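Outer membrane lipoprotein carrier protein LolA (Thermus thermophilus, PDB 2YZY) is of uncharacterised function but probably carries lipoproteins or similar lipid-bearing molecules toward the outer membrane. Local coordinates at residues A[76-89]-A[188-200]. Residues are numbered along the deposited sequence; the frame is centred on the assembly and turned at random.
Sequences WNYLYLTNQLVISP and LKRYPKDAQVVRR
Pro192 lays its CG over one face of the Tyr78 ring, a CH-pi contact 4.0 Å from the ring centroid and displaced toward the CZ side. In Tyr78, CG lies opposite the backbone N (chi1 -178°), which brings the phenol against the turn 192-195; there CE1 also meets the methyl of Ala195, against which Leu85 CB rests at 4.0 Å. On the face that carries Leu85, Ile87 CD1 reaches across to Val197 CG1 at 3.8 Å. Next to this packing the C-terminal strand 196-199 adds in parallel to 84-88, the outer arm of the hairpin 75-88, and so ends the run of strands in this LolA-like fold. Leu85 N to Gln196 O (2.8 Å) and Val198 N to Leu85 O (3.0 Å) show the alternating parallel pattern. Asn83, in the G1 bulge of the hairpin, takes Tyr78 OH on OD1 at 2.6 Å and sends ND2 to Asp194 O at 3.0 Å, approaching from above that carbonyl's plane. With an alanine here, the Tyr78 hydroxyl is likely to be left without this acceptor and the 192-195 turn without its side-chain tie. Farther out, one water joins Gln84 NE2 to Gln196 OE1, and another bridges Ile87 O and Arg200 O.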
ATOM      1  N   TRP A  76      -5.198 -10.344   9.317  1.00 11.99           N
ATOM      2  CA  TRP A  76      -5.428  -9.928  10.693  1.00 12.87           C
ATOM      3  C   TRP A  76      -5.621  -8.421  10.704  1.00 11.86           C
ATOM      4  O   TRP A  76      -4.829  -7.687  10.116  1.00 12.84           O
ATOM      5  CB  TRP A  76      -4.223 -10.221  11.595  1.00 13.38           C
ATOM      6  CG  TRP A  76      -3.868 -11.656  11.807  1.00 18.23           C
ATOM      7  CD1 TRP A  76      -4.607 -12.752  11.471  1.00 19.66           C
ATOM      8  CD2 TRP A  76      -2.678 -12.147  12.434  1.00 21.08           C
ATOM      9  NE1 TRP A  76      -3.948 -13.901  11.852  1.00 22.62           N
ATOM     10  CE2 TRP A  76      -2.762 -13.558  12.444  1.00 22.72           C
ATOM     11  CE3 TRP A  76      -1.548 -11.532  12.989  1.00 23.64           C
ATOM     12  CZ2 TRP A  76      -1.755 -14.366  12.989  1.00 25.02           C
ATOM     13  CZ3 TRP A  76      -0.545 -12.336  13.531  1.00 24.64           C
ATOM     14  CH2 TRP A  76      -0.658 -13.738  13.525  1.00 25.54           C
ATOM     15  N   ASN A  77      -6.670  -7.955  11.366  1.00 10.13           N
ATOM     16  CA  ASN A  77      -6.886  -6.525  11.479  1.00 10.12           C
ATOM     17  C   ASN A  77      -6.998  -6.192  12.953  1.00  9.65           C
ATOM     18  O   ASN A  77      -7.969  -6.563  13.610  1.00 10.29           O
ATOM     19  CB  ASN A  77      -8.153  -6.096  10.736  1.00 11.43           C
ATOM     20  CG  ASN A  77      -7.906  -5.873   9.262  1.00 15.84           C
ATOM     21  OD1 ASN A  77      -7.249  -4.906   8.873  1.00 17.29           O
ATOM     22  ND2 ASN A  77      -8.419  -6.770   8.430  1.00 20.35           N
ATOM     23  N   TYR A  78      -5.981  -5.521  13.480  1.00  7.34           N
ATOM     24  CA  TYR A  78      -5.991  -5.139  14.881  1.00  8.12           C
ATOM     25  C   TYR A  78      -6.560  -3.734  15.021  1.00  7.74           C
ATOM     26  O   TYR A  78      -6.108  -2.792  14.358  1.00  8.67           O
ATOM     27  CB  TYR A  78      -4.581  -5.189  15.477  1.00  8.26           C
ATOM     28  CG  TYR A  78      -4.569  -4.832  16.949  1.00  8.75           C
ATOM     29  CD1 TYR A  78      -5.190  -5.662  17.887  1.00  8.72           C
ATOM     30  CD2 TYR A  78      -3.998  -3.639  17.403  1.00  9.27           C
ATOM     31  CE1 TYR A  78      -5.253  -5.313  19.232  1.00  8.14           C
ATOM     32  CE2 TYR A  78      -4.054  -3.282  18.753  1.00  8.35           C
ATOM     33  CZ  TYR A  78      -4.685  -4.124  19.661  1.00  9.54           C
ATOM     34  OH  TYR A  78      -4.767  -3.777  20.993  1.00 10.35           O
ATOM     35  N   LEU A  79      -7.569  -3.611  15.876  1.00  6.95           N
ATOM     36  CA  LEU A  79      -8.223  -2.333  16.134  1.00  8.01           C
ATOM     37  C   LEU A  79      -7.758  -1.922  17.526  1.00  8.34           C
ATOM     38  O   LEU A  79      -8.192  -2.479  18.533  1.00  8.78           O
ATOM     39  CB  LEU A  79      -9.742  -2.513  16.085  1.00  9.88           C
ATOM     40  CG  LEU A  79     -10.240  -3.205  14.812  1.00 11.25           C
ATOM     41  CD1 LEU A  79     -11.755  -3.393  14.888  1.00 11.80           C
ATOM     42  CD2 LEU A  79      -9.852  -2.378  13.583  1.00 12.65           C
ATOM     43  N   TYR A  80      -6.873  -0.935  17.568  1.00  6.93           N
ATOM     44  CA  TYR A  80      -6.276  -0.477  18.813  1.00  8.21           C
ATOM     45  C   TYR A  80      -7.226  -0.032  19.921  1.00  7.12           C
ATOM     46  O   TYR A  80      -7.141  -0.525  21.044  1.00  7.82           O
ATOM     47  CB  TYR A  80      -5.288   0.652  18.513  1.00  7.13           C
ATOM     48  CG  TYR A  80      -4.454   1.061  19.708  1.00  8.67           C
ATOM     49  CD1 TYR A  80      -3.244   0.425  19.997  1.00  8.23           C
ATOM     50  CD2 TYR A  80      -4.884   2.075  20.558  1.00  8.73           C
ATOM     51  CE1 TYR A  80      -2.486   0.793  21.106  1.00  9.68           C
ATOM     52  CE2 TYR A  80      -4.137   2.447  21.666  1.00 10.36           C
ATOM     53  CZ  TYR A  80      -2.940   1.805  21.936  1.00  8.40           C
ATOM     54  OH  TYR A  80      -2.210   2.182  23.039  1.00 11.56           O
ATOM     55  N   LEU A  81      -8.132   0.888  19.610  1.00  8.24           N
ATOM     56  CA  LEU A  81      -9.042   1.404  20.627  1.00  7.24           C
ATOM     57  C   LEU A  81     -10.013   0.383  21.207  1.00  9.03           C
ATOM     58  O   LEU A  81     -10.453   0.532  22.344  1.00  9.54           O
ATOM     59  CB  LEU A  81      -9.794   2.623  20.087  1.00  7.50           C
ATOM     60  CG  LEU A  81      -8.898   3.850  19.900  1.00  6.90           C
ATOM     61  CD1 LEU A  81      -9.639   4.917  19.112  1.00  8.21           C
ATOM     62  CD2 LEU A  81      -8.458   4.382  21.261  1.00  7.67           C
ATOM     63  N   THR A  82     -10.334  -0.660  20.449  1.00  8.81           N
ATOM     64  CA  THR A  82     -11.248  -1.683  20.949  1.00  9.41           C
ATOM     65  C   THR A  82     -10.496  -2.952  21.345  1.00  9.44           C
ATOM     66  O   THR A  82     -11.097  -3.905  21.845  1.00 11.89           O
ATOM     67  CB  THR A  82     -12.319  -2.055  19.897  1.00  9.46           C
ATOM     68  OG1 THR A  82     -11.684  -2.623  18.745  1.00 10.51           O
ATOM     69  CG2 THR A  82     -13.107  -0.819  19.475  1.00 12.11           C
ATOM     70  N   ASN A  83      -9.180  -2.948  21.138  1.00  8.98           N
ATOM     71  CA  ASN A  83      -8.319  -4.090  21.444  1.00  9.11           C
ATOM     72  C   ASN A  83      -8.865  -5.388  20.859  1.00  9.27           C
ATOM     73  O   ASN A  83      -8.871  -6.435  21.512  1.00 10.15           O
ATOM     74  CB  ASN A  83      -8.120  -4.235  22.961  1.00 10.14           C
ATOM     75  CG  ASN A  83      -7.062  -5.271  23.312  1.00 11.97           C
ATOM     76  OD1 ASN A  83      -6.042  -5.391  22.632  1.00 12.17           O
ATOM     77  ND2 ASN A  83      -7.296  -6.017  24.386  1.00 12.62           N
ATOM     78  N   GLN A  84      -9.318  -5.311  19.610  1.00  9.75           N
ATOM     79  CA  GLN A  84      -9.858  -6.470  18.914  1.00  9.22           C
ATOM     80  C   GLN A  84      -8.956  -6.870  17.756  1.00  9.38           C
ATOM     81  O   GLN A  84      -8.484  -6.019  17.000  1.00 10.32           O
ATOM     82  CB  GLN A  84     -11.252  -6.165  18.358  1.00  9.74           C
ATOM     83  CG  GLN A  84     -12.312  -5.874  19.406  1.00  8.66           C
ATOM     84  CD  GLN A  84     -13.603  -5.374  18.792  1.00 10.53           C
ATOM     85  OE1 GLN A  84     -13.615  -4.371  18.079  1.00 12.44           O
ATOM     86  NE2 GLN A  84     -14.701  -6.072  19.068  1.00 14.91           N
ATOM     87  N   LEU A  85      -8.707  -8.168  17.627  1.00  8.61           N
ATOM     88  CA  LEU A  85      -7.912  -8.677  16.518  1.00  9.68           C
ATOM     89  C   LEU A  85      -8.893  -9.456  15.646  1.00  9.71           C
ATOM     90  O   LEU A  85      -9.339 -10.542  16.021  1.00 10.98           O
ATOM     91  CB  LEU A  85      -6.795  -9.605  17.009  1.00  9.30           C
ATOM     92  CG  LEU A  85      -5.853 -10.125  15.915  1.00 10.82           C
ATOM     93  CD1 LEU A  85      -5.041  -8.965  15.344  1.00 13.12           C
ATOM     94  CD2 LEU A  85      -4.927 -11.192  16.489  1.00 13.96           C
ATOM     95  N   VAL A  86      -9.253  -8.883  14.501  1.00  9.28           N
ATOM     96  CA  VAL A  86     -10.190  -9.535  13.590  1.00 10.76           C
ATOM     97  C   VAL A  86      -9.415 -10.457  12.656  1.00 11.70           C
ATOM     98  O   VAL A  86      -8.516 -10.018  11.935  1.00 13.03           O
ATOM     99  CB  VAL A  86     -10.977  -8.490  12.752  1.00 11.74           C
ATOM    100  CG1 VAL A  86     -12.085  -9.182  11.961  1.00 12.80           C
ATOM    101  CG2 VAL A  86     -11.565  -7.424  13.666  1.00 12.12           C
ATOM    102  N   ILE A  87      -9.762 -11.740  12.682  1.00 10.60           N
ATOM    103  CA  ILE A  87      -9.101 -12.744  11.859  1.00 13.05           C
ATOM    104  C   ILE A  87     -10.047 -13.212  10.757  1.00 14.08           C
ATOM    105  O   ILE A  87     -11.114 -13.758  11.038  1.00 14.28           O
ATOM    106  CB  ILE A  87      -8.680 -13.956  12.717  1.00 13.12           C
ATOM    107  CG1 ILE A  87      -7.778 -13.493  13.863  1.00 13.67           C
ATOM    108  CG2 ILE A  87      -7.953 -14.983  11.853  1.00 13.61           C
ATOM    109  CD1 ILE A  87      -7.333 -14.608  14.788  1.00 14.52           C
ATOM    110  N   SER A  88      -9.652 -13.000   9.505  1.00 14.63           N
ATOM    111  CA  SER A  88     -10.483 -13.379   8.362  1.00 18.14           C
ATOM    112  C   SER A  88      -9.707 -14.175   7.320  1.00 18.78           C
ATOM    113  O   SER A  88      -8.510 -13.971   7.134  1.00 18.87           O
ATOM    114  CB  SER A  88     -11.058 -12.126   7.696  1.00 18.59           C
ATOM    115  OG  SER A  88     -11.747 -11.313   8.628  1.00 24.19           O
ATOM    116  N   PRO A  89     -10.382 -15.103   6.619  1.00 21.12           N
ATOM    117  CA  PRO A  89      -9.676 -15.890   5.602  1.00 22.35           C
ATOM    118  C   PRO A  89      -9.243 -15.001   4.438  1.00 24.13           C
ATOM    119  O   PRO A  89      -9.903 -13.964   4.221  1.00 24.28           O
ATOM    120  CB  PRO A  89     -10.722 -16.921   5.175  1.00 22.31           C
ATOM    121  CG  PRO A  89     -11.571 -17.074   6.398  1.00 22.34           C
ATOM    122  CD  PRO A  89     -11.727 -15.649   6.865  1.00 22.36           C
ATOM    123  N   LEU A 188       6.925  -9.179  11.808  1.00  9.28           N
ATOM    124  CA  LEU A 188       5.666  -8.904  11.123  1.00  9.12           C
ATOM    125  C   LEU A 188       4.414  -9.594  11.650  1.00  9.29           C
ATOM    126  O   LEU A 188       3.298  -9.122  11.406  1.00 10.45           O
ATOM    127  CB  LEU A 188       5.832  -9.172   9.624  1.00  9.71           C
ATOM    128  CG  LEU A 188       6.999  -8.419   8.974  1.00 11.55           C
ATOM    129  CD1 LEU A 188       6.905  -8.571   7.462  1.00 14.27           C
ATOM    130  CD2 LEU A 188       6.971  -6.944   9.357  1.00 12.23           C
ATOM    131  N   LYS A 189       4.581 -10.697  12.373  1.00 10.29           N
ATOM    132  CA  LYS A 189       3.426 -11.400  12.922  1.00 11.08           C
ATOM    133  C   LYS A 189       3.210 -11.135  14.407  1.00 11.98           C
ATOM    134  O   LYS A 189       2.448 -11.845  15.067  1.00 13.13           O
ATOM    135  CB  LYS A 189       3.548 -12.906  12.679  1.00 14.11           C
ATOM    136  CG  LYS A 189       3.386 -13.304  11.222  1.00 15.40           C
ATOM    137  CD  LYS A 189       3.336 -14.819  11.057  1.00 22.40           C
ATOM    138  CE  LYS A 189       4.624 -15.473  11.524  1.00 26.16           C
ATOM    139  NZ  LYS A 189       4.593 -16.957  11.372  1.00 30.79           N
ATOM    140  N   ARG A 190       3.878 -10.119  14.943  1.00 10.80           N
ATOM    141  CA  ARG A 190       3.712  -9.797  16.356  1.00 10.78           C
ATOM    142  C   ARG A 190       2.325  -9.208  16.586  1.00 10.78           C
ATOM    143  O   ARG A 190       1.748  -8.580  15.695  1.00 10.21           O
ATOM    144  CB  ARG A 190       4.786  -8.804  16.814  1.00  8.61           C
ATOM    145  CG  ARG A 190       4.644  -7.389  16.266  1.00  8.06           C
ATOM    146  CD  ARG A 190       5.843  -6.550  16.689  1.00  7.74           C
ATOM    147  NE  ARG A 190       5.659  -5.126  16.410  1.00  8.34           N
ATOM    148  CZ  ARG A 190       5.689  -4.580  15.197  1.00  7.89           C
ATOM    149  NH1 ARG A 190       5.904  -5.331  14.124  1.00  9.48           N
ATOM    150  NH2 ARG A 190       5.491  -3.272  15.060  1.00  9.07           N
ATOM    151  N   TYR A 191       1.788  -9.420  17.783  1.00 11.57           N
ATOM    152  CA  TYR A 191       0.466  -8.913  18.132  1.00 12.16           C
ATOM    153  C   TYR A 191       0.339  -8.790  19.648  1.00 13.09           C
ATOM    154  O   TYR A 191       1.063  -9.448  20.395  1.00 13.85           O
ATOM    155  CB  TYR A 191      -0.611  -9.872  17.609  1.00 14.46           C
ATOM    156  CG  TYR A 191      -0.544 -11.239  18.253  1.00 17.48           C
ATOM    157  CD1 TYR A 191      -1.103 -11.468  19.511  1.00 19.97           C
ATOM    158  CD2 TYR A 191       0.135 -12.288  17.635  1.00 19.38           C
ATOM    159  CE1 TYR A 191      -0.983 -12.706  20.139  1.00 19.83           C
ATOM    160  CE2 TYR A 191       0.260 -13.530  18.256  1.00 19.56           C
ATOM    161  CZ  TYR A 191      -0.300 -13.730  19.506  1.00 20.87           C
ATOM    162  OH  TYR A 191      -0.169 -14.954  20.127  1.00 23.96           O
ATOM    163  N   PRO A 192      -0.578  -7.934  20.120  1.00 11.71           N
ATOM    164  CA  PRO A 192      -0.782  -7.751  21.560  1.00 14.23           C
ATOM    165  C   PRO A 192      -1.319  -9.053  22.142  1.00 15.57           C
ATOM    166  O   PRO A 192      -2.343  -9.565  21.692  1.00 14.39           O
ATOM    167  CB  PRO A 192      -1.808  -6.622  21.621  1.00 14.37           C
ATOM    168  CG  PRO A 192      -1.520  -5.838  20.370  1.00 14.97           C
ATOM    169  CD  PRO A 192      -1.336  -6.931  19.353  1.00 13.49           C
ATOM    170  N   LYS A 193      -0.629  -9.588  23.143  1.00 17.89           N
ATOM    171  CA  LYS A 193      -1.034 -10.846  23.748  1.00 19.59           C
ATOM    172  C   LYS A 193      -2.420 -10.829  24.385  1.00 18.86           C
ATOM    173  O   LYS A 193      -3.052 -11.875  24.522  1.00 20.07           O
ATOM    174  CB  LYS A 193       0.005 -11.283  24.785  1.00 21.99           C
ATOM    175  CG  LYS A 193       1.395 -11.524  24.206  1.00 26.26           C
ATOM    176  CD  LYS A 193       1.357 -12.553  23.086  1.00 27.15           C
ATOM    177  CE  LYS A 193       2.758 -12.940  22.643  1.00 29.35           C
ATOM    178  NZ  LYS A 193       3.509 -13.605  23.742  1.00 30.94           N
ATOM    179  N   ASP A 194      -2.897  -9.647  24.757  1.00 18.17           N
ATOM    180  CA  ASP A 194      -4.206  -9.523  25.388  1.00 17.88           C
ATOM    181  C   ASP A 194      -5.319  -9.149  24.406  1.00 16.66           C
ATOM    182  O   ASP A 194      -6.426  -8.812  24.821  1.00 15.86           O
ATOM    183  CB  ASP A 194      -4.141  -8.483  26.509  1.00 20.06           C
ATOM    184  CG  ASP A 194      -3.944  -7.074  25.989  1.00 22.34           C
ATOM    185  OD1 ASP A 194      -3.173  -6.893  25.027  1.00 21.77           O
ATOM    186  OD2 ASP A 194      -4.557  -6.142  26.549  1.00 26.90           O
ATOM    187  N   ALA A 195      -5.034  -9.212  23.108  1.00 13.79           N
ATOM    188  CA  ALA A 195      -6.044  -8.869  22.108  1.00 13.57           C
ATOM    189  C   ALA A 195      -7.238  -9.816  22.172  1.00 13.52           C
ATOM    190  O   ALA A 195      -7.085 -11.013  22.420  1.00 14.50           O
ATOM    191  CB  ALA A 195      -5.431  -8.892  20.701  1.00 12.42           C
ATOM    192  N   GLN A 196      -8.431  -9.266  21.964  1.00 11.93           N
ATOM    193  CA  GLN A 196      -9.656 -10.059  21.977  1.00 11.83           C
ATOM    194  C   GLN A 196      -9.944 -10.442  20.530  1.00 11.30           C
ATOM    195  O   GLN A 196     -10.055  -9.581  19.658  1.00 10.80           O
ATOM    196  CB  GLN A 196     -10.808  -9.240  22.557  1.00 12.25           C
ATOM    197  CG  GLN A 196     -12.068 -10.036  22.801  1.00 13.60           C
ATOM    198  CD  GLN A 196     -13.080  -9.262  23.613  1.00 11.13           C
ATOM    199  OE1 GLN A 196     -13.800  -8.413  23.089  1.00 15.23           O
ATOM    200  NE2 GLN A 196     -13.124  -9.536  24.911  1.00 13.04           N
ATOM    201  N   VAL A 197     -10.059 -11.739  20.277  1.00  9.96           N
ATOM    202  CA  VAL A 197     -10.276 -12.221  18.923  1.00 11.38           C
ATOM    203  C   VAL A 197     -11.705 -12.186  18.391  1.00 11.10           C
ATOM    204  O   VAL A 197     -12.657 -12.586  19.063  1.00 12.75           O
ATOM    205  CB  VAL A 197      -9.723 -13.666  18.769  1.00 10.72           C
ATOM    206  CG1 VAL A 197     -10.101 -14.241  17.407  1.00 13.08           C
ATOM    207  CG2 VAL A 197      -8.206 -13.656  18.926  1.00 12.47           C
ATOM    208  N   VAL A 198     -11.834 -11.668  17.172  1.00 10.53           N
ATOM    209  CA  VAL A 198     -13.107 -11.616  16.460  1.00 10.46           C
ATOM    210  C   VAL A 198     -12.783 -12.493  15.252  1.00 12.11           C
ATOM    211  O   VAL A 198     -12.066 -12.078  14.341  1.00 12.64           O
ATOM    212  CB  VAL A 198     -13.458 -10.182  15.999  1.00 11.02           C
ATOM    213  CG1 VAL A 198     -14.750 -10.202  15.194  1.00 12.66           C
ATOM    214  CG2 VAL A 198     -13.608  -9.266  17.205  1.00 12.37           C
ATOM    215  N   ARG A 199     -13.298 -13.718  15.260  1.00 11.69           N
ATOM    216  CA  ARG A 199     -13.005 -14.680  14.203  1.00 11.89           C
ATOM    217  C   ARG A 199     -14.089 -14.801  13.147  1.00 12.86           C
ATOM    218  O   ARG A 199     -15.188 -15.269  13.431  1.00 11.03           O
ATOM    219  CB  ARG A 199     -12.744 -16.052  14.838  1.00 12.46           C
ATOM    220  CG  ARG A 199     -12.182 -17.112  13.903  1.00 12.23           C
ATOM    221  CD  ARG A 199     -12.046 -18.447  14.639  1.00 13.09           C
ATOM    222  NE  ARG A 199     -11.273 -18.308  15.874  1.00 13.48           N
ATOM    223  CZ  ARG A 199      -9.950 -18.179  15.918  1.00 13.32           C
ATOM    224  NH1 ARG A 199      -9.244 -18.181  14.796  1.00 14.60           N
ATOM    225  NH2 ARG A 199      -9.334 -18.022  17.083  1.00 13.29           N
ATOM    226  N   ARG A 200     -13.772 -14.385  11.926  1.00 12.92           N
ATOM    227  CA  ARG A 200     -14.736 -14.462  10.833  1.00 15.70           C
ATOM    228  C   ARG A 200     -14.795 -15.866  10.238  1.00 15.99           C
ATOM    229  O   ARG A 200     -13.970 -16.721  10.620  1.00 16.50           O
ATOM    230  CB  ARG A 200     -14.380 -13.459   9.733  1.00 16.63           C
ATOM    231  CG  ARG A 200     -14.313 -12.011  10.194  1.00 19.54           C
ATOM    232  CD  ARG A 200     -15.583 -11.581  10.905  1.00 22.42           C
ATOM    233  NE  ARG A 200     -15.579 -10.149  11.185  1.00 23.78           N
ATOM    234  CZ  ARG A 200     -16.493  -9.523  11.920  1.00 25.61           C
ATOM    235  NH1 ARG A 200     -17.496 -10.201  12.458  1.00 26.85           N
ATOM    236  NH2 ARG A 200     -16.404  -8.214  12.116  1.00 27.76           N
ATOM    237  OXT ARG A 200     -15.677 -16.091   9.382  1.00 21.59           O
TER
HETATM  238  O   HOH W   1     -14.813  -8.578  20.510  1.00 16.97           O
HETATM  239  O   HOH W   2     -11.189 -16.543  10.504  1.00 16.52           O